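Local atomic coordinates of Pre-mRNA-splicing factor SAD1 (Saccharomyces cerevisiae, PDB entry 4MSX), a protein that promotes assembly of newly made U4 snRNA into the U4/U6 snRNP and is required for pre-mRNA splicing, although it is a catalytically inactive relative of ubiquitin-specific proteases. Residues Lys410-Ile422 / Glu436-Lys448. Sequence-based numbering, arbitrary orientation.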
loop_
_atom_site.group_PDB
_atom_site.type_symbol
_atom_site.label_atom_id
_atom_site.label_comp_id
_atom_site.label_asym_id
_atom_site.label_seq_id
_atom_site.Cartn_x
_atom_site.Cartn_y
_atom_site.Cartn_z
ATOM N N LYS A 410 -19.153 9.909 -14.843
ATOM C CA LYS A 410 -17.986 9.380 -15.525
ATOM C C LYS A 410 -16.870 9.030 -14.510
ATOM O O LYS A 410 -16.654 9.778 -13.549
ATOM C CB LYS A 410 -17.418 10.412 -16.471
ATOM C CG LYS A 410 -18.259 10.570 -17.768
ATOM C CD LYS A 410 -17.813 11.790 -18.587
ATOM C CE LYS A 410 -18.878 12.179 -19.648
ATOM N NZ LYS A 410 -20.219 12.587 -19.072
ATOM N N TYR A 411 -16.138 7.958 -14.805
ATOM C CA TYR A 411 -15.001 7.502 -13.972
ATOM C C TYR A 411 -13.795 7.235 -14.867
ATOM O O TYR A 411 -13.961 6.839 -16.030
ATOM C CB TYR A 411 -15.395 6.157 -13.308
ATOM C CG TYR A 411 -16.209 6.342 -12.064
ATOM C CD1 TYR A 411 -17.613 6.390 -12.112
ATOM C CD2 TYR A 411 -15.579 6.456 -10.827
ATOM C CE1 TYR A 411 -18.348 6.564 -10.956
ATOM C CE2 TYR A 411 -16.301 6.622 -9.680
ATOM C CZ TYR A 411 -17.677 6.657 -9.736
ATOM O OH TYR A 411 -18.362 6.833 -8.569
ATOM N N ARG A 412 -12.579 7.380 -14.321
ATOM C CA ARG A 412 -11.385 7.005 -15.056
ATOM C C ARG A 412 -10.580 6.000 -14.193
ATOM O O ARG A 412 -10.518 6.187 -12.984
ATOM C CB ARG A 412 -10.511 8.245 -15.288
ATOM C CG ARG A 412 -11.147 9.136 -16.381
ATOM C CD ARG A 412 -10.185 10.094 -17.054
ATOM N NE ARG A 412 -10.894 10.838 -18.101
ATOM C CZ ARG A 412 -10.339 11.739 -18.910
ATOM N NH1 ARG A 412 -9.044 12.029 -18.811
ATOM N NH2 ARG A 412 -11.086 12.351 -19.824
ATOM N N LEU A 413 -9.973 5.022 -14.842
ATOM C CA LEU A 413 -9.235 3.951 -14.139
ATOM C C LEU A 413 -7.938 4.525 -13.589
ATOM O O LEU A 413 -7.207 5.180 -14.321
ATOM C CB LEU A 413 -8.923 2.834 -15.119
ATOM C CG LEU A 413 -8.194 1.638 -14.499
ATOM C CD1 LEU A 413 -9.099 0.907 -13.444
ATOM C CD2 LEU A 413 -7.807 0.699 -15.637
ATOM N N LYS A 414 -7.632 4.243 -12.321
ATOM C CA LYS A 414 -6.442 4.780 -11.659
ATOM C C LYS A 414 -5.508 3.676 -11.148
ATOM O O LYS A 414 -4.314 3.893 -11.007
ATOM C CB LYS A 414 -6.851 5.650 -10.457
ATOM C CG LYS A 414 -7.598 6.974 -10.830
ATOM C CD LYS A 414 -6.652 8.036 -11.446
ATOM C CE LYS A 414 -5.515 8.438 -10.472
ATOM N NZ LYS A 414 -5.983 9.040 -9.181
ATOM N N ALA A 415 -6.058 2.489 -10.863
ATOM C CA ALA A 415 -5.222 1.395 -10.352
ATOM C C ALA A 415 -5.833 0.072 -10.786
ATOM O O ALA A 415 -7.078 -0.060 -10.844
ATOM C CB ALA A 415 -5.169 1.459 -8.806
ATOM N N ASN A 416 -4.960 -0.890 -11.067
ATOM C CA ASN A 416 -5.372 -2.211 -11.559
ATOM C C ASN A 416 -4.489 -3.272 -10.865
ATOM O O ASN A 416 -3.278 -3.261 -11.046
ATOM C CB ASN A 416 -5.176 -2.234 -13.084
ATOM C CG ASN A 416 -5.774 -3.491 -13.745
ATOM O OD1 ASN A 416 -6.877 -3.890 -13.429
ATOM N ND2 ASN A 416 -5.013 -4.133 -14.618
ATOM N N VAL A 417 -5.080 -4.124 -10.022
ATOM C CA VAL A 417 -4.289 -5.192 -9.378
ATOM C C VAL A 417 -4.523 -6.443 -10.209
ATOM O O VAL A 417 -5.669 -6.849 -10.409
ATOM C CB VAL A 417 -4.753 -5.410 -7.960
ATOM C CG1 VAL A 417 -3.931 -6.568 -7.244
ATOM C CG2 VAL A 417 -4.529 -4.081 -7.146
ATOM N N VAL A 418 -3.438 -7.073 -10.611
ATOM C CA VAL A 418 -3.474 -8.172 -11.555
ATOM C C VAL A 418 -3.017 -9.453 -10.889
ATOM O O VAL A 418 -2.098 -9.455 -10.035
ATOM C CB VAL A 418 -2.524 -7.828 -12.716
ATOM C CG1 VAL A 418 -2.118 -9.062 -13.467
ATOM C CG2 VAL A 418 -3.238 -6.778 -13.633
ATOM N N HIS A 419 -3.643 -10.556 -11.294
ATOM C CA HIS A 419 -3.336 -11.852 -10.722
ATOM C C HIS A 419 -2.423 -12.611 -11.704
ATOM O O HIS A 419 -2.700 -12.668 -12.881
ATOM C CB HIS A 419 -4.634 -12.640 -10.494
ATOM C CG HIS A 419 -4.406 -14.021 -9.962
ATOM N ND1 HIS A 419 -4.788 -15.153 -10.649
ATOM C CD2 HIS A 419 -3.817 -14.452 -8.819
ATOM C CE1 HIS A 419 -4.452 -16.222 -9.946
ATOM N NE2 HIS A 419 -3.868 -15.826 -8.828
ATOM N N VAL A 420 -1.352 -13.205 -11.200
ATOM C CA VAL A 420 -0.360 -13.895 -12.028
ATOM C C VAL A 420 -0.122 -15.219 -11.346
ATOM O O VAL A 420 -0.017 -15.277 -10.101
ATOM C CB VAL A 420 0.980 -13.066 -12.076
ATOM C CG1 VAL A 420 2.130 -13.900 -12.526
ATOM C CG2 VAL A 420 0.806 -11.881 -13.009
ATOM N N VAL A 421 -0.028 -16.294 -12.125
ATOM C CA VAL A 421 0.239 -17.610 -11.529
ATOM C C VAL A 421 1.715 -17.976 -11.583
ATOM O O VAL A 421 2.372 -17.772 -12.591
ATOM C CB VAL A 421 -0.579 -18.759 -12.212
ATOM C CG1 VAL A 421 0.084 -20.122 -11.962
ATOM C CG2 VAL A 421 -1.977 -18.793 -11.670
ATOM N N ILE A 422 2.221 -18.523 -10.479
ATOM C CA ILE A 422 3.614 -18.975 -10.400
ATOM C C ILE A 422 3.689 -20.410 -9.857
ATOM O O ILE A 422 2.666 -21.113 -9.728
ATOM C CB ILE A 422 4.449 -18.056 -9.484
ATOM C CG1 ILE A 422 3.666 -17.755 -8.197
ATOM C CG2 ILE A 422 4.833 -16.761 -10.215
ATOM C CD1 ILE A 422 4.460 -17.017 -7.103
ATOM N N GLU A 436 -2.189 -24.289 -7.751
ATOM C CA GLU A 436 -1.281 -23.250 -8.250
ATOM C C GLU A 436 -1.176 -22.119 -7.187
ATOM O O GLU A 436 -2.050 -22.001 -6.314
ATOM C CB GLU A 436 -1.750 -22.730 -9.598
ATOM C CG GLU A 436 -1.575 -23.756 -10.712
ATOM C CD GLU A 436 -2.111 -23.278 -12.063
ATOM O OE1 GLU A 436 -3.092 -22.500 -12.085
ATOM O OE2 GLU A 436 -1.549 -23.675 -13.105
ATOM N N LYS A 437 -0.093 -21.353 -7.235
ATOM C CA LYS A 437 0.121 -20.270 -6.274
ATOM C C LYS A 437 -0.160 -18.897 -6.915
ATOM O O LYS A 437 0.244 -18.621 -8.049
ATOM C CB LYS A 437 1.543 -20.247 -5.742
ATOM C CG LYS A 437 1.615 -19.459 -4.435
ATOM C CD LYS A 437 2.985 -18.874 -4.123
ATOM C CE LYS A 437 2.864 -17.841 -3.008
ATOM N NZ LYS A 437 2.166 -18.428 -1.813
ATOM N N SER A 438 -0.845 -18.044 -6.169
ATOM C CA SER A 438 -1.165 -16.671 -6.674
ATOM C C SER A 438 -0.009 -15.702 -6.430
ATOM O O SER A 438 0.595 -15.714 -5.345
ATOM C CB SER A 438 -2.381 -16.159 -5.926
ATOM O OG SER A 438 -3.564 -16.903 -6.255
ATOM N N HIS A 439 0.283 -14.843 -7.406
ATOM C CA HIS A 439 1.212 -13.737 -7.235
ATOM C C HIS A 439 0.433 -12.478 -7.673
ATOM O O HIS A 439 -0.387 -12.543 -8.609
ATOM C CB HIS A 439 2.442 -13.957 -8.107
ATOM C CG HIS A 439 3.390 -12.791 -8.182
ATOM N ND1 HIS A 439 3.851 -12.105 -7.065
ATOM C CD2 HIS A 439 3.983 -12.203 -9.255
ATOM C CE1 HIS A 439 4.663 -11.134 -7.454
ATOM N NE2 HIS A 439 4.764 -11.173 -8.775
ATOM N N TRP A 440 0.697 -11.351 -7.023
ATOM C CA TRP A 440 -0.136 -10.138 -7.241
ATOM C C TRP A 440 0.776 -9.016 -7.694
ATOM O O TRP A 440 1.840 -8.782 -7.095
ATOM C CB TRP A 440 -0.847 -9.759 -5.913
ATOM C CG TRP A 440 -1.719 -10.879 -5.394
ATOM C CD1 TRP A 440 -1.464 -11.762 -4.352
ATOM C CD2 TRP A 440 -2.998 -11.230 -5.926
ATOM N NE1 TRP A 440 -2.533 -12.633 -4.229
ATOM C CE2 TRP A 440 -3.470 -12.340 -5.203
ATOM C CE3 TRP A 440 -3.778 -10.699 -6.970
ATOM C CZ2 TRP A 440 -4.700 -12.935 -5.467
ATOM C CZ3 TRP A 440 -5.009 -11.268 -7.235
ATOM C CH2 TRP A 440 -5.465 -12.393 -6.489
ATOM N N ILE A 441 0.372 -8.310 -8.739
ATOM C CA ILE A 441 1.169 -7.157 -9.148
ATOM C C ILE A 441 0.238 -5.969 -9.331
ATOM O O ILE A 441 -0.976 -6.117 -9.474
ATOM C CB ILE A 441 1.955 -7.432 -10.424
ATOM C CG1 ILE A 441 0.989 -7.622 -11.583
ATOM C CG2 ILE A 441 2.862 -8.709 -10.257
ATOM C CD1 ILE A 441 1.694 -7.853 -12.907
ATOM N N THR A 442 0.812 -4.775 -9.251
ATOM C CA THR A 442 -0.038 -3.571 -9.122
ATOM C C THR A 442 0.352 -2.612 -10.213
ATOM O O THR A 442 1.531 -2.318 -10.380
ATOM C CB THR A 442 0.181 -2.906 -7.736
ATOM O OG1 THR A 442 -0.012 -3.908 -6.735
ATOM C CG2 THR A 442 -0.805 -1.705 -7.472
ATOM N N GLN A 443 -0.644 -2.117 -10.960
ATOM C CA GLN A 443 -0.388 -1.114 -11.980
ATOM C C GLN A 443 -1.039 0.173 -11.533
ATOM O O GLN A 443 -2.208 0.157 -11.108
ATOM C CB GLN A 443 -1.050 -1.551 -13.307
ATOM C CG GLN A 443 -0.443 -2.866 -13.773
ATOM C CD GLN A 443 -1.187 -3.511 -14.944
ATOM O OE1 GLN A 443 -2.395 -3.283 -15.153
ATOM N NE2 GLN A 443 -0.467 -4.368 -15.689
ATOM N N LEU A 444 -0.310 1.281 -11.631
ATOM C CA LEU A 444 -0.831 2.536 -11.107
ATOM C C LEU A 444 -0.685 3.639 -12.122
ATOM O O LEU A 444 0.344 3.737 -12.780
ATOM C CB LEU A 444 0.006 2.998 -9.869
ATOM C CG LEU A 444 -0.056 1.965 -8.715
ATOM C CD1 LEU A 444 0.915 2.381 -7.570
ATOM C CD2 LEU A 444 -1.480 1.880 -8.168
ATOM N N TYR A 445 -1.657 4.534 -12.128
ATOM C CA TYR A 445 -1.698 5.583 -13.168
ATOM C C TYR A 445 -1.157 6.870 -12.615
ATOM O O TYR A 445 -1.561 7.291 -11.534
ATOM C CB TYR A 445 -3.131 5.827 -13.637
ATOM C CG TYR A 445 -3.172 6.802 -14.847
ATOM C CD1 TYR A 445 -2.598 6.448 -16.063
ATOM C CD2 TYR A 445 -3.768 8.044 -14.740
ATOM C CE1 TYR A 445 -2.636 7.331 -17.179
ATOM C CE2 TYR A 445 -3.819 8.935 -15.863
ATOM C CZ TYR A 445 -3.247 8.543 -17.057
ATOM O OH TYR A 445 -3.264 9.388 -18.132
ATOM N N ASP A 446 -0.251 7.496 -13.361
ATOM C CA ASP A 446 0.235 8.833 -13.007
ATOM C C ASP A 446 -0.363 9.879 -13.970
ATOM O O ASP A 446 -0.009 9.892 -15.131
ATOM C CB ASP A 446 1.754 8.910 -13.121
ATOM C CG ASP A 446 2.279 10.383 -13.031
ATOM O OD1 ASP A 446 1.609 11.259 -12.442
ATOM O OD2 ASP A 446 3.376 10.631 -13.558
ATOM N N ASN A 447 -1.278 10.684 -13.447
ATOM C CA ASN A 447 -1.985 11.758 -14.172
ATOM C C ASN A 447 -1.055 12.743 -14.855
ATOM O O ASN A 447 -1.384 13.310 -15.892
ATOM C CB ASN A 447 -2.766 12.615 -13.161
ATOM C CG ASN A 447 -4.104 12.023 -12.808
ATOM O OD1 ASN A 447 -4.696 11.308 -13.609
ATOM N ND2 ASN A 447 -4.589 12.304 -11.595
ATOM N N LYS A 448 0.083 12.999 -14.227
ATOM C CA LYS A 448 0.900 14.136 -14.606
ATOM C C LYS A 448 1.661 13.736 -15.857
ATOM O O LYS A 448 1.575 14.408 -16.862
ATOM C CB LYS A 448 1.830 14.533 -13.449
ATOM C CG LYS A 448 2.208 15.987 -13.434
ATOM C CD LYS A 448 3.137 16.311 -12.272
ATOM C CE LYS A 448 2.506 15.972 -10.915
ATOM N NZ LYS A 448 1.085 16.433 -10.722
#
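Asn416 and Gln443 face each other as a hydrogen-bonded pair of two antiparallel strands, and their amides add a third bond to the two between their backbones. Asn416 ND2 gives a nearly straight bond (173°) to Gln443 OE1 at 2.8 Å; the acceptor lies in the Asn416 amide plane, but ND2 stands above the carbonyl plane of Gln443, the two amides being turned 41° apart. The remaining amide atoms are used too: Asn416 OD1 accepts from Thr473 and Gln476, and Gln443 NE2 bonds Glu454, so these buried polar groups are satisfied. Val418 with Ile441 and Val420 with His439 continue the paired backbone bonds, and Ile422 N to Lys437 O (3.1 Å) extends them past Val421. Beside Asn416, Val418 CB packs on Ile441 CG1 at 3.7 Å. On the opposite face of the sheet, His419, with CG anti to its backbone N (chi1 177°), lays CD2 over one face of Trp440, 3.5 Å from CH2, while its NE2 shares a hydrogen bond with Ser438 OG (2.8 Å) and ND1 bonds Glu472. Both ring nitrogens of His439 are occupied, by Asp193 and Asp456. At Lys414 and Ala415 a classic beta bulge faces Val477 of strand 472-480. That strand and strand 451-456 flank the pair within the mixed sheet of the USP domain, and helix 189-203 packs against Ala415, Val417, Trp440 and Thr442.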